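Local coordinates for protein short-chain dehydrogenase/reductase SDR (Burkholderia phymatum, PDB 5IG2) that binds NAD and probably oxidises or reduces a CH-OH or carbonyl substrate, as short-chain dehydrogenases/reductases do, at residues R28-K33 against T243-L248; M39-A44 against A61-I66; A99-G104 against W115-G120; N141-I146 against G186-C191; G154-P159 against A268-R273. All blocks are in the same frame, centred on the assembly; numbering follows the deposited sequence.

Contact 1: R28-K33 against T243-L248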
# COMPACT_ATOMS: atom_id res chain seq x y z
N ARG B 28 -8.93 4.23 -43.60
CA ARG B 28 -9.54 3.61 -42.43
C ARG B 28 -10.39 4.62 -41.66
O ARG B 28 -11.49 4.28 -41.20
CB ARG B 28 -8.45 3.03 -41.55
CG ARG B 28 -8.92 2.37 -40.28
CD ARG B 28 -7.70 1.77 -39.57
NE ARG B 28 -8.03 1.11 -38.32
CZ ARG B 28 -8.07 1.72 -37.14
NH1 ARG B 28 -7.82 3.02 -37.05
NH2 ARG B 28 -8.37 1.04 -36.05
N ALA B 29 -9.91 5.86 -41.53
CA ALA B 29 -10.65 6.89 -40.81
C ALA B 29 -11.91 7.30 -41.58
O ALA B 29 -12.96 7.56 -40.96
CB ALA B 29 -9.75 8.10 -40.56
N PHE B 30 -11.83 7.39 -42.91
CA PHE B 30 -13.03 7.60 -43.71
C PHE B 30 -14.06 6.50 -43.45
O PHE B 30 -15.26 6.78 -43.34
CB PHE B 30 -12.69 7.63 -45.21
CG PHE B 30 -11.80 8.77 -45.62
CD1 PHE B 30 -11.78 9.97 -44.93
CD2 PHE B 30 -10.98 8.63 -46.74
CE1 PHE B 30 -10.95 11.02 -45.35
CE2 PHE B 30 -10.15 9.66 -47.17
CZ PHE B 30 -10.13 10.86 -46.47
N ALA B 31 -13.61 5.26 -43.39
CA ALA B 31 -14.52 4.15 -43.18
C ALA B 31 -15.17 4.23 -41.81
O ALA B 31 -16.38 4.03 -41.67
CB ALA B 31 -13.77 2.83 -43.37
N GLU B 32 -14.38 4.58 -40.78
CA GLU B 32 -14.94 4.75 -39.45
C GLU B 32 -15.96 5.87 -39.42
O GLU B 32 -17.03 5.73 -38.82
CB GLU B 32 -13.82 5.03 -38.45
CG GLU B 32 -12.90 3.84 -38.23
CD GLU B 32 -11.66 4.21 -37.43
OE1 GLU B 32 -11.14 5.33 -37.62
OE2 GLU B 32 -11.21 3.39 -36.61
N LYS B 33 -15.65 7.00 -40.05
CA LYS B 33 -16.59 8.11 -40.07
C LYS B 33 -17.85 7.74 -40.85
O LYS B 33 -18.97 8.02 -40.40
CB LYS B 33 -15.92 9.36 -40.66
CG LYS B 33 -16.81 10.59 -40.72
CD LYS B 33 -17.25 11.04 -39.33
CE LYS B 33 -18.06 12.33 -39.44
NZ LYS B 33 -18.49 12.86 -38.13
N THR B 243 -8.34 10.70 -37.91
CA THR B 243 -9.72 10.98 -37.53
C THR B 243 -10.10 12.42 -37.83
O THR B 243 -11.21 12.69 -38.30
CB THR B 243 -9.92 10.68 -36.03
OG1 THR B 243 -9.66 9.30 -35.79
CG2 THR B 243 -11.34 11.01 -35.58
N ASP B 244 -9.20 13.37 -37.55
CA ASP B 244 -9.50 14.77 -37.82
C ASP B 244 -9.62 15.03 -39.31
O ASP B 244 -10.51 15.78 -39.75
CB ASP B 244 -8.41 15.67 -37.23
CG ASP B 244 -8.26 15.52 -35.72
OD1 ASP B 244 -9.28 15.67 -35.00
OD2 ASP B 244 -7.13 15.24 -35.25
N VAL B 245 -8.74 14.43 -40.11
CA VAL B 245 -8.85 14.55 -41.56
C VAL B 245 -10.21 14.04 -42.02
O VAL B 245 -10.88 14.68 -42.84
CB VAL B 245 -7.68 13.82 -42.24
CG1 VAL B 245 -7.89 13.75 -43.77
CG2 VAL B 245 -6.37 14.52 -41.92
N ALA B 246 -10.65 12.91 -41.47
CA ALA B 246 -11.94 12.37 -41.87
C ALA B 246 -13.07 13.31 -41.48
O ALA B 246 -13.98 13.57 -42.28
CB ALA B 246 -12.16 10.99 -41.24
N THR B 247 -13.02 13.85 -40.26
CA THR B 247 -14.06 14.78 -39.83
C THR B 247 -14.14 15.97 -40.77
O THR B 247 -15.23 16.31 -41.26
CB THR B 247 -13.81 15.24 -38.40
OG1 THR B 247 -13.94 14.12 -37.51
CG2 THR B 247 -14.82 16.30 -38.01
N LEU B 248 -13.00 16.61 -41.05
CA LEU B 248 -13.01 17.79 -41.92
C LEU B 248 -13.44 17.42 -43.34
O LEU B 248 -14.12 18.20 -44.01
CB LEU B 248 -11.64 18.45 -41.94
CG LEU B 248 -11.16 19.00 -40.59
CD1 LEU B 248 -9.64 19.16 -40.62
CD2 LEU B 248 -11.85 20.33 -40.29
O HOH W 1 -11.47 7.66 -36.76
O HOH W 2 -16.50 13.56 -36.51

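Contact 2: M39-A44 against A61-I66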
# COMPACT_ATOMS: atom_id res chain seq x y z
N MET B 39 -23.43 4.84 -43.18
CA MET B 39 -23.15 4.46 -44.55
C MET B 39 -22.82 2.97 -44.65
O MET B 39 -22.26 2.38 -43.73
CB MET B 39 -21.98 5.27 -45.12
CG MET B 39 -22.11 6.78 -44.98
SD MET B 39 -20.98 7.60 -46.13
CE MET B 39 -21.89 7.32 -47.65
N LYS B 40 -23.20 2.38 -45.78
CA LYS B 40 -22.72 1.05 -46.16
C LYS B 40 -21.35 1.18 -46.80
O LYS B 40 -21.11 2.11 -47.57
CB LYS B 40 -23.71 0.39 -47.12
CG LYS B 40 -25.12 0.27 -46.55
CD LYS B 40 -26.14 -0.06 -47.61
CE LYS B 40 -27.53 -0.11 -47.01
NZ LYS B 40 -28.53 -0.66 -47.96
N LEU B 41 -20.44 0.27 -46.45
CA LEU B 41 -19.02 0.46 -46.76
C LEU B 41 -18.51 -0.62 -47.69
O LEU B 41 -18.71 -1.82 -47.44
CB LEU B 41 -18.16 0.48 -45.50
CG LEU B 41 -18.52 1.54 -44.46
CD1 LEU B 41 -17.67 1.37 -43.22
CD2 LEU B 41 -18.37 2.95 -45.05
N VAL B 42 -17.82 -0.20 -48.76
CA VAL B 42 -17.05 -1.08 -49.64
C VAL B 42 -15.60 -0.65 -49.51
O VAL B 42 -15.22 0.42 -50.01
CB VAL B 42 -17.54 -1.02 -51.09
CG1 VAL B 42 -16.72 -1.95 -51.98
CG2 VAL B 42 -19.03 -1.36 -51.16
N LEU B 43 -14.78 -1.45 -48.83
CA LEU B 43 -13.42 -1.06 -48.47
C LEU B 43 -12.42 -1.85 -49.31
O LEU B 43 -12.53 -3.07 -49.43
CB LEU B 43 -13.18 -1.29 -46.98
CG LEU B 43 -14.19 -0.61 -46.04
CD1 LEU B 43 -13.77 -0.77 -44.58
CD2 LEU B 43 -14.37 0.86 -46.39
N ALA B 44 -11.43 -1.14 -49.86
CA ALA B 44 -10.49 -1.72 -50.81
C ALA B 44 -9.06 -1.38 -50.42
O ALA B 44 -8.76 -0.26 -50.00
CB ALA B 44 -10.76 -1.22 -52.23
N ALA B 61 -18.56 -3.59 -34.71
CA ALA B 61 -19.24 -2.43 -34.15
C ALA B 61 -20.55 -2.12 -34.87
O ALA B 61 -21.18 -1.10 -34.55
CB ALA B 61 -18.34 -1.21 -34.19
N GLY B 62 -20.98 -2.95 -35.81
CA GLY B 62 -22.30 -2.84 -36.40
C GLY B 62 -22.38 -2.34 -37.83
O GLY B 62 -23.49 -2.16 -38.34
N ALA B 63 -21.25 -2.12 -38.51
CA ALA B 63 -21.30 -1.62 -39.88
C ALA B 63 -21.75 -2.70 -40.85
O ALA B 63 -21.50 -3.89 -40.65
CB ALA B 63 -19.93 -1.10 -40.31
N GLU B 64 -22.44 -2.26 -41.91
CA GLU B 64 -22.60 -3.05 -43.13
C GLU B 64 -21.40 -2.76 -44.02
O GLU B 64 -21.29 -1.67 -44.59
CB GLU B 64 -23.88 -2.70 -43.88
CG GLU B 64 -25.15 -3.21 -43.29
CD GLU B 64 -26.32 -2.88 -44.20
OE1 GLU B 64 -26.49 -3.59 -45.21
OE2 GLU B 64 -27.04 -1.90 -43.91
N VAL B 65 -20.51 -3.74 -44.17
CA VAL B 65 -19.21 -3.51 -44.78
C VAL B 65 -18.78 -4.77 -45.51
O VAL B 65 -19.01 -5.88 -45.04
CB VAL B 65 -18.17 -3.09 -43.71
CG1 VAL B 65 -18.14 -4.10 -42.57
CG2 VAL B 65 -16.78 -2.93 -44.32
N ILE B 66 -18.17 -4.58 -46.68
CA ILE B 66 -17.42 -5.65 -47.34
C ILE B 66 -16.01 -5.14 -47.62
O ILE B 66 -15.79 -3.94 -47.83
CB ILE B 66 -18.08 -6.15 -48.64
CG1 ILE B 66 -18.10 -5.04 -49.70
CG2 ILE B 66 -19.46 -6.69 -48.36
CD1 ILE B 66 -18.56 -5.50 -51.07
O HOH W 3 -23.17 0.60 -41.90
O HOH W 4 -28.12 -3.65 -48.15

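Contact 3: A99-G104 against W115-G120. With NAD (nicotinamide-adenine-dinucleotide), chain F.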
# COMPACT_ATOMS: atom_id res chain seq x y z
N ALA B 99 -6.03 5.65 -51.89
CA ALA B 99 -4.78 4.90 -51.85
C ALA B 99 -3.65 5.71 -52.47
O ALA B 99 -3.85 6.43 -53.46
CB ALA B 99 -4.92 3.56 -52.60
N GLY B 100 -2.47 5.61 -51.87
CA GLY B 100 -1.32 6.31 -52.40
C GLY B 100 -0.04 5.75 -51.82
O GLY B 100 -0.05 5.09 -50.77
N VAL B 101 1.06 5.99 -52.54
CA VAL B 101 2.39 5.58 -52.13
C VAL B 101 3.34 6.74 -52.40
O VAL B 101 2.95 7.77 -52.95
CB VAL B 101 2.87 4.30 -52.85
CG1 VAL B 101 1.97 3.13 -52.56
CG2 VAL B 101 2.97 4.53 -54.37
N GLY B 102 4.60 6.57 -52.03
CA GLY B 102 5.58 7.61 -52.27
C GLY B 102 6.99 7.06 -52.35
O GLY B 102 7.26 5.93 -51.94
N ALA B 103 7.87 7.89 -52.88
CA ALA B 103 9.30 7.64 -52.91
C ALA B 103 10.00 8.99 -52.94
O ALA B 103 9.43 9.97 -53.42
CB ALA B 103 9.71 6.79 -54.12
N GLY B 104 11.22 9.04 -52.42
CA GLY B 104 11.94 10.30 -52.33
C GLY B 104 13.38 10.17 -52.79
O GLY B 104 13.82 9.10 -53.21
N TRP B 115 9.06 5.65 -60.74
CA TRP B 115 8.06 6.44 -61.44
C TRP B 115 6.82 5.61 -61.74
O TRP B 115 5.69 6.05 -61.51
CB TRP B 115 8.63 7.01 -62.74
CG TRP B 115 9.63 8.11 -62.58
CD1 TRP B 115 10.99 7.98 -62.50
CD2 TRP B 115 9.36 9.52 -62.52
NE1 TRP B 115 11.57 9.22 -62.36
CE2 TRP B 115 10.60 10.18 -62.37
CE3 TRP B 115 8.19 10.28 -62.56
CZ2 TRP B 115 10.69 11.57 -62.27
CZ3 TRP B 115 8.29 11.66 -62.46
CH2 TRP B 115 9.53 12.29 -62.32
N ALA B 116 7.01 4.40 -62.29
CA ALA B 116 5.87 3.55 -62.63
C ALA B 116 5.05 3.20 -61.39
O ALA B 116 3.81 3.13 -61.45
CB ALA B 116 6.36 2.28 -63.32
N TRP B 117 5.72 2.94 -60.26
CA TRP B 117 5.00 2.55 -59.05
C TRP B 117 4.15 3.70 -58.54
O TRP B 117 2.93 3.56 -58.35
CB TRP B 117 6.01 2.11 -57.99
CG TRP B 117 5.38 1.75 -56.65
CD1 TRP B 117 4.22 1.06 -56.44
CD2 TRP B 117 5.89 2.09 -55.35
NE1 TRP B 117 3.99 0.93 -55.09
CE2 TRP B 117 4.99 1.56 -54.40
CE3 TRP B 117 7.01 2.79 -54.90
CZ2 TRP B 117 5.19 1.70 -53.02
CZ3 TRP B 117 7.21 2.94 -53.52
CH2 TRP B 117 6.30 2.39 -52.60
N VAL B 118 4.77 4.86 -58.30
CA VAL B 118 4.06 5.99 -57.71
C VAL B 118 2.96 6.48 -58.63
O VAL B 118 1.84 6.76 -58.19
CB VAL B 118 5.04 7.13 -57.36
CG1 VAL B 118 4.30 8.31 -56.74
CG2 VAL B 118 6.14 6.62 -56.44
N PHE B 119 3.25 6.58 -59.92
CA PHE B 119 2.22 7.09 -60.82
C PHE B 119 1.12 6.07 -61.03
O PHE B 119 -0.05 6.44 -61.22
CB PHE B 119 2.84 7.55 -62.14
CG PHE B 119 3.23 9.01 -62.12
CD1 PHE B 119 4.34 9.43 -61.42
CD2 PHE B 119 2.44 9.96 -62.75
CE1 PHE B 119 4.70 10.78 -61.36
CE2 PHE B 119 2.78 11.31 -62.71
CZ PHE B 119 3.91 11.72 -62.02
N GLY B 120 1.45 4.78 -60.97
CA GLY B 120 0.43 3.75 -61.12
C GLY B 120 -0.60 3.80 -60.01
O GLY B 120 -1.80 3.65 -60.25
PA NAD F . -1.30 4.74 -45.39
O1A NAD F . -0.08 4.00 -45.76
O2A NAD F . -1.64 4.68 -43.90
O5B NAD F . -2.59 4.30 -46.22
C5B NAD F . -2.53 4.15 -47.65
C4B NAD F . -3.08 2.79 -47.98
O4B NAD F . -3.08 2.60 -49.41
C3B NAD F . -2.30 1.60 -47.37
O3B NAD F . -3.15 0.77 -46.60
C2B NAD F . -1.78 0.85 -48.61
O2B NAD F . -1.76 -0.56 -48.42
C1B NAD F . -2.81 1.24 -49.66
N9A NAD F . -2.35 1.08 -51.03
C8A NAD F . -1.11 1.37 -51.54
N7A NAD F . -0.95 1.02 -52.79
C5A NAD F . -2.18 0.47 -53.14
C6A NAD F . -2.66 -0.11 -54.33
N6A NAD F . -1.90 -0.31 -55.41
N1A NAD F . -3.94 -0.53 -54.35
C2A NAD F . -4.68 -0.39 -53.24
N3A NAD F . -4.33 0.11 -52.05
C4A NAD F . -3.06 0.52 -52.06
O3 NAD F . -1.15 6.27 -45.82
PN NAD F . -2.19 7.48 -45.85
O1N NAD F . -3.43 7.10 -45.14
O2N NAD F . -1.44 8.68 -45.41
O5D NAD F . -2.43 7.56 -47.42
C5D NAD F . -3.72 7.94 -47.96
C4D NAD F . -3.50 9.05 -48.96
O4D NAD F . -3.16 10.28 -48.28
C3D NAD F . -2.39 8.81 -49.99
O3D NAD F . -2.84 9.20 -51.28
C2D NAD F . -1.28 9.75 -49.52
O2D NAD F . -0.45 10.14 -50.61
C1D NAD F . -2.13 10.90 -49.00
N1N NAD F . -1.43 11.92 -48.08
C2N NAD F . -0.90 11.49 -46.92
C3N NAD F . -0.31 12.39 -46.06
C7N NAD F . 0.17 12.02 -44.69
O7N NAD F . 0.97 12.77 -44.10
N7N NAD F . -0.21 10.85 -44.19
C4N NAD F . -0.29 13.74 -46.41
C5N NAD F . -0.86 14.15 -47.60
C6N NAD F . -1.43 13.22 -48.43

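Contact 4: N141-I146 against G186-C191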
# COMPACT_ATOMS: atom_id res chain seq x y z
N ASN B 141 -28.97 8.97 -61.30
CA ASN B 141 -29.85 10.12 -61.07
C ASN B 141 -30.01 10.42 -59.58
O ASN B 141 -31.09 10.76 -59.10
CB ASN B 141 -31.22 9.92 -61.72
CG ASN B 141 -31.13 9.85 -63.22
OD1 ASN B 141 -30.21 10.40 -63.82
ND2 ASN B 141 -32.08 9.17 -63.84
N GLU B 142 -28.92 10.28 -58.84
CA GLU B 142 -28.91 10.54 -57.41
C GLU B 142 -27.71 11.40 -57.08
O GLU B 142 -26.73 11.45 -57.82
CB GLU B 142 -28.83 9.24 -56.60
CG GLU B 142 -30.07 8.40 -56.64
CD GLU B 142 -29.94 7.16 -55.78
OE1 GLU B 142 -30.17 6.05 -56.30
OE2 GLU B 142 -29.60 7.30 -54.58
N ALA B 143 -27.81 12.10 -55.95
CA ALA B 143 -26.65 12.81 -55.41
C ALA B 143 -25.50 11.83 -55.20
O ALA B 143 -25.68 10.76 -54.62
CB ALA B 143 -27.02 13.50 -54.10
N ALA B 144 -24.33 12.21 -55.69
CA ALA B 144 -23.13 11.40 -55.51
C ALA B 144 -21.93 12.33 -55.53
O ALA B 144 -22.02 13.48 -55.97
CB ALA B 144 -23.00 10.32 -56.59
N HIS B 145 -20.80 11.83 -55.03
CA HIS B 145 -19.63 12.69 -54.84
C HIS B 145 -18.37 11.84 -54.87
O HIS B 145 -18.33 10.76 -54.27
CB HIS B 145 -19.74 13.47 -53.52
CG HIS B 145 -19.05 14.79 -53.53
ND1 HIS B 145 -19.61 15.92 -54.08
CD2 HIS B 145 -17.85 15.18 -53.02
CE1 HIS B 145 -18.78 16.94 -53.93
NE2 HIS B 145 -17.71 16.52 -53.29
N ILE B 146 -17.34 12.35 -55.55
CA ILE B 146 -16.03 11.71 -55.65
C ILE B 146 -15.01 12.59 -54.95
O ILE B 146 -14.88 13.78 -55.26
CB ILE B 146 -15.64 11.50 -57.12
CG1 ILE B 146 -16.64 10.57 -57.81
CG2 ILE B 146 -14.17 11.04 -57.22
CD1 ILE B 146 -16.51 10.54 -59.31
N GLY B 186 -23.66 18.16 -66.47
CA GLY B 186 -24.88 18.32 -65.72
C GLY B 186 -25.15 17.13 -64.81
O GLY B 186 -24.54 16.06 -64.94
N GLY B 187 -26.05 17.32 -63.87
CA GLY B 187 -26.43 16.25 -62.97
C GLY B 187 -26.04 16.54 -61.53
O GLY B 187 -25.62 17.64 -61.17
N GLU B 188 -26.18 15.51 -60.70
CA GLU B 188 -26.03 15.64 -59.26
C GLU B 188 -24.74 15.04 -58.73
O GLU B 188 -24.61 14.87 -57.51
CB GLU B 188 -27.22 15.00 -58.56
CG GLU B 188 -28.51 15.78 -58.67
CD GLU B 188 -29.43 15.46 -57.51
OE1 GLU B 188 -29.10 15.85 -56.36
OE2 GLU B 188 -30.46 14.78 -57.75
N VAL B 189 -23.80 14.70 -59.59
CA VAL B 189 -22.52 14.15 -59.16
C VAL B 189 -21.53 15.30 -59.04
O VAL B 189 -21.40 16.12 -59.96
CB VAL B 189 -22.01 13.07 -60.13
CG1 VAL B 189 -20.75 12.43 -59.61
CG2 VAL B 189 -23.09 12.01 -60.37
N GLY B 190 -20.83 15.37 -57.91
CA GLY B 190 -19.85 16.42 -57.67
C GLY B 190 -18.52 15.84 -57.24
O GLY B 190 -18.35 14.62 -57.24
N CYS B 191 -17.55 16.69 -56.89
CA CYS B 191 -16.27 16.14 -56.47
C CYS B 191 -15.54 17.13 -55.56
O CYS B 191 -15.87 18.32 -55.52
CB CYS B 191 -15.41 15.76 -57.68
SG CYS B 191 -14.87 17.15 -58.70

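Contact 5: G154-P159 against A268-R273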
# COMPACT_ATOMS: atom_id res chain seq x y z
N GLY B 154 0.71 18.44 -53.77
CA GLY B 154 0.12 18.78 -55.05
C GLY B 154 -0.03 20.27 -55.25
O GLY B 154 -0.47 20.71 -56.32
N LEU B 155 0.30 21.06 -54.24
CA LEU B 155 0.24 22.50 -54.31
C LEU B 155 1.60 23.15 -54.18
O LEU B 155 1.73 24.34 -54.49
CB LEU B 155 -0.68 23.06 -53.20
CG LEU B 155 -2.09 22.47 -53.10
CD1 LEU B 155 -2.77 22.96 -51.80
CD2 LEU B 155 -2.90 22.83 -54.33
N LEU B 156 2.62 22.40 -53.74
CA LEU B 156 3.99 22.84 -53.53
C LEU B 156 4.91 21.87 -54.24
O LEU B 156 4.48 20.81 -54.71
CB LEU B 156 4.35 22.86 -52.04
CG LEU B 156 3.52 23.75 -51.14
CD1 LEU B 156 3.84 23.44 -49.70
CD2 LEU B 156 3.85 25.19 -51.45
N SER B 157 6.20 22.20 -54.28
CA SER B 157 7.21 21.31 -54.85
C SER B 157 8.40 21.22 -53.89
O SER B 157 9.48 21.76 -54.15
CB SER B 157 7.63 21.77 -56.24
OG SER B 157 6.49 21.82 -57.09
N PRO B 158 8.21 20.54 -52.75
CA PRO B 158 9.32 20.39 -51.80
C PRO B 158 10.44 19.54 -52.37
O PRO B 158 10.19 18.60 -53.14
CB PRO B 158 8.66 19.69 -50.60
CG PRO B 158 7.18 19.65 -50.88
CD PRO B 158 7.00 19.82 -52.35
N PRO B 159 11.68 19.81 -51.98
CA PRO B 159 12.81 19.07 -52.57
C PRO B 159 12.83 17.59 -52.18
O PRO B 159 12.31 17.18 -51.14
CB PRO B 159 14.04 19.81 -52.02
CG PRO B 159 13.55 20.58 -50.86
CD PRO B 159 12.12 20.92 -51.13
N ALA B 268 0.90 29.97 -46.30
CA ALA B 268 2.01 30.91 -46.51
C ALA B 268 2.96 30.41 -47.60
O ALA B 268 3.36 31.17 -48.48
CB ALA B 268 2.77 31.14 -45.20
N THR B 269 3.31 29.12 -47.57
CA THR B 269 4.24 28.64 -48.57
C THR B 269 3.56 28.33 -49.90
O THR B 269 4.22 28.37 -50.94
CB THR B 269 5.02 27.42 -48.07
OG1 THR B 269 4.11 26.39 -47.64
CG2 THR B 269 5.95 27.81 -46.91
N VAL B 270 2.25 28.06 -49.90
CA VAL B 270 1.54 27.98 -51.17
C VAL B 270 1.51 29.35 -51.85
O VAL B 270 1.75 29.48 -53.05
CB VAL B 270 0.13 27.41 -50.97
CG1 VAL B 270 -0.66 27.49 -52.26
CG2 VAL B 270 0.21 25.98 -50.48
N ARG B 271 1.25 30.40 -51.07
CA ARG B 271 1.26 31.74 -51.63
C ARG B 271 2.63 32.08 -52.21
O ARG B 271 2.73 32.72 -53.27
CB ARG B 271 0.83 32.75 -50.56
CG ARG B 271 0.81 34.20 -51.03
CD ARG B 271 -0.40 34.51 -51.92
NE ARG B 271 -0.14 35.62 -52.84
CZ ARG B 271 -0.20 35.53 -54.17
NH1 ARG B 271 -0.52 34.38 -54.75
NH2 ARG B 271 0.05 36.59 -54.93
N LEU B 272 3.71 31.63 -51.55
CA LEU B 272 5.06 31.90 -52.03
C LEU B 272 5.29 31.28 -53.41
O LEU B 272 5.81 31.93 -54.32
CB LEU B 272 6.08 31.38 -51.02
CG LEU B 272 7.56 31.66 -51.30
CD1 LEU B 272 7.85 33.16 -51.21
CD2 LEU B 272 8.45 30.89 -50.35
N ARG B 273 4.90 30.02 -53.58
CA ARG B 273 5.00 29.37 -54.89
C ARG B 273 4.15 30.09 -55.93
O ARG B 273 4.59 30.29 -57.07
CB ARG B 273 4.58 27.91 -54.78
CG ARG B 273 4.53 27.20 -56.12
CD ARG B 273 4.29 25.68 -56.03
NE ARG B 273 4.28 25.16 -57.39
CZ ARG B 273 3.20 25.10 -58.17
NH1 ARG B 273 2.01 25.47 -57.71
NH2 ARG B 273 3.32 24.67 -59.42

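Contact 1: R28-K33 against T243-L248
Ala246 fills the tight part of this helix-helix contact: its CB lies 3.5 Å from Ala29 O and 3.8 Å from Ala29 CB, so that one methyl group rests against both the backbone and the side chain of the facing turn. Phe30 adds its ring on the inner flank. Phe30 CD1 comes within 3.8 Å of Ala246 CB, an oblique approach; Phe30 CE1 reaches Val245 CG1 more loosely, at 4.4 Å. The pairing of small residues, Ala29 with Ala246, lets the axes of the two segments come within 8.3 Å of each other at a crossing angle of -56°. Helix 25-36 is the one that follows the first strand of the Rossmann fold, and helix 242-254 packs on it from the C-terminal part of the chain. Phe30 also stacks on Phe96 of strand 94-97 and touches Asn98, an NAD-binding residue. On the solvent side the side chains are joined through water. One water molecule donates to Glu32 OE1 and is hydrogen-bonded to Thr243 OG1; a second accepts from Lys33 NZ, 2.7 Å away, and bonds to Thr247 OG1. Glu32 OE2 also sits over one face of the Arg28 guanidinium, 3.4 Å from Arg28 NH1, an electrostatic pairing with the oxygen well out of the guanidinium plane and offset toward its rim, while Arg28 NH2 bonds to Thr57 of the second subunit.

Contact 2: M39-A44 against A61-I66
Lys40 and Glu64 run side by side, pointing the same way, near the start of two neighbouring parallel strands. Starting from the lysine backbone, Lys40 CB lies 4.1 Å from Glu64 O; Lys40 CG, anti to the carbonyl carbon (chi1 -58°), comes to 3.9 Å from Glu64 OE2. The chain then continues extended, and Lys40 CE passes Glu64 OE2 at 3.6 Å. At the tip, Lys40 NZ remains 4.5 Å from Glu64 OE2, too far for a salt bridge, and a water molecule accepts from NZ and donates weakly to Glu64 OE1. Strands 40-45 and 65-69, joined through helix 48-60, form a beta-alpha-beta crossover of the Rossmann fold, in which 65-69 is the outermost strand within this chain at this edge of the sheet. Three backbone bonds join them: Leu41 N to Glu64 O, Ile66 N to Leu41 O and Leu43 N to Ile66 O, the last nearly straight at 173°. On the face carrying Leu41 and Val65, Val65 CG2 packs 3.7 Å from Leu43 CD1 and also meets Leu41 CB; helix 48-60 covers both leucines. The other face carries Val42 and Ile66, whose side chains lie alongside each other, with Val42 CG2 4.1 Å from Ile66 CG1.

Contact 3: A99-G104 against W115-G120
Val101, whose backbone N is hydrogen-bonded to Asn122 OD1 of helix 112-140, packs its side chain on the indole of Trp117 from the same helix. Val101 CG2 stands over one face, 3.8 Å from the centroid of the five-membered ring of Trp117 and 19° off the normal, a CH-pi contact, while Val101 CB lies 3.5 Å from Trp117 CZ2. Trp117 CG is anti to the backbone N (chi1 177°). Gly102 O approaches the same ring obliquely, 3.4 Å from Trp117 CZ3, and Glu207, Arg210 and Pro211 also pack on this side chain. Val118, one residue on, meets the same valine methyl, its CA lying 3.8 Å from Val101 CG2, and its CG2 packs loosely on Ala103 CB. Segment 99-104 belongs to the loop between strand 94-97 and helix 112-140; Ala99 and Gly100 end the sequence Asn97-Asn98-Ala99-Gly100, which matches the NNAG motif of the classical SDR family. The coenzyme lies along it. Ala99 CB packs against N3A of the adenine, and Gly100 CA approaches O3D of the nicotinamide ribose, where a side-chain carbon would clash. Val101 CG1 touches both Trp117 CZ2 and adenine N7A, each at 3.6 Å. Within the two segments the packing is thus apolar and CH-pi, the Asn122 bond adds a polar tie to the helix, and the same valine lines the NAD pocket.

Contact 4: N141-I146 against G186-C191
Glu188, Cys191 and Ile146 bury the most surface where strands 144-149 and 189-194 begin to run together. Glu188 reaches across at the start of the strands: its CB lies 3.7 Å from Glu142 O, and Glu188 OE1 passes Ala143 CB at 3.9 Å. Its backbone O receives the first bond, from Ala144 N, the longest of the three at 3.2 Å. Gly190 N to Ala144 O and Ile146 N to Gly190 O follow, each 3.0 Å long, and set the parallel register of this beta-alpha-beta crossover, whose connecting helix is 162-185. Ile146 and Cys191 pair on the same face as Ala144 and Val189. Cys191 CB is 3.2 Å from Ile146 O, and the Cys191 side chain packs on Leu178, Tyr179 and Leu182 of that helix; Ile146 meets Met137 of helix 112-140. On the other face, the His145 ring lies over the neighbouring backbone, with Gly190 C and Cys191 N both 3.2 Å above its plane and offset toward the rim. A side-chain carbon at Gly190 would stand only 3.0 Å from His145 ND1. The imidazole is thus laid flat against a peptide group, its aromatic face covering the glycine, while NE2 is satisfied by Ser192 OG of the same strand.

Contact 5: G154-P159 against A268-R273
The Arg273 guanidinium is approached obliquely by Leu155 O and Ser157 OG; Leu155 O lies 3.4 Å from Arg273 NH1. The loop 154-159, which lies between strand 144-149 and helix 162-185 of the Rossmann fold, is here packed against helix 267-279 from the C-terminal part of the chain. Arg273 leaves that helix with CG anti to the backbone N (chi1 174°) and runs extended to NE, and its CD rests on the loop backbone, 3.3 Å from Leu155 O and 3.8 Å from Leu156 CA. The charged end continues to another chain: NE forms a salt bridge with Glu176 of the third subunit, whose OE1 is also bonded to Ser157 OG. Ser157 OG has a further partner in Ser173 of that subunit, so loop and helix converge on the same neighbouring surface. Apolar packing fills the part nearer the start of segment 268-273. Leu156 crosses Val270 at about a right angle, its CD2 3.8 Å from Val270 CG2, and Leu155 CB touches the same valine methyl more loosely, at 4.1 Å. Leu156 O is hydrogen-bonded to His169 of helix 162-185. At the helix backbone itself, the CD2 methyl of Leu156 sits 3.2 Å from the carbonyl oxygen of Thr269.

Contacts 1 and 2 are the only pair that touch: their centres lie 14 Å apart, and Ala31 of helix 25-36 packs on Leu41 and Leu43 of strand 40-45, Ala31 O lying 3.3 Å from Leu41 CD1. Contacts 2 and 4 join strands of the same sheet, with centres 21 Å apart. Contact 3 borders NAD directly, whereas the side chains of Phe30 in contact 1, Leu43 in contact 2 and Ile146 in contact 4 stay about 7, 10 and 13 Å from it. Contact 5 lies with its centre 20 Å from that of contact 3, and the side chain of Leu155 is about 10 Å from NAD; both contacts touch the third subunit, while contact 1 reaches the second through Arg28.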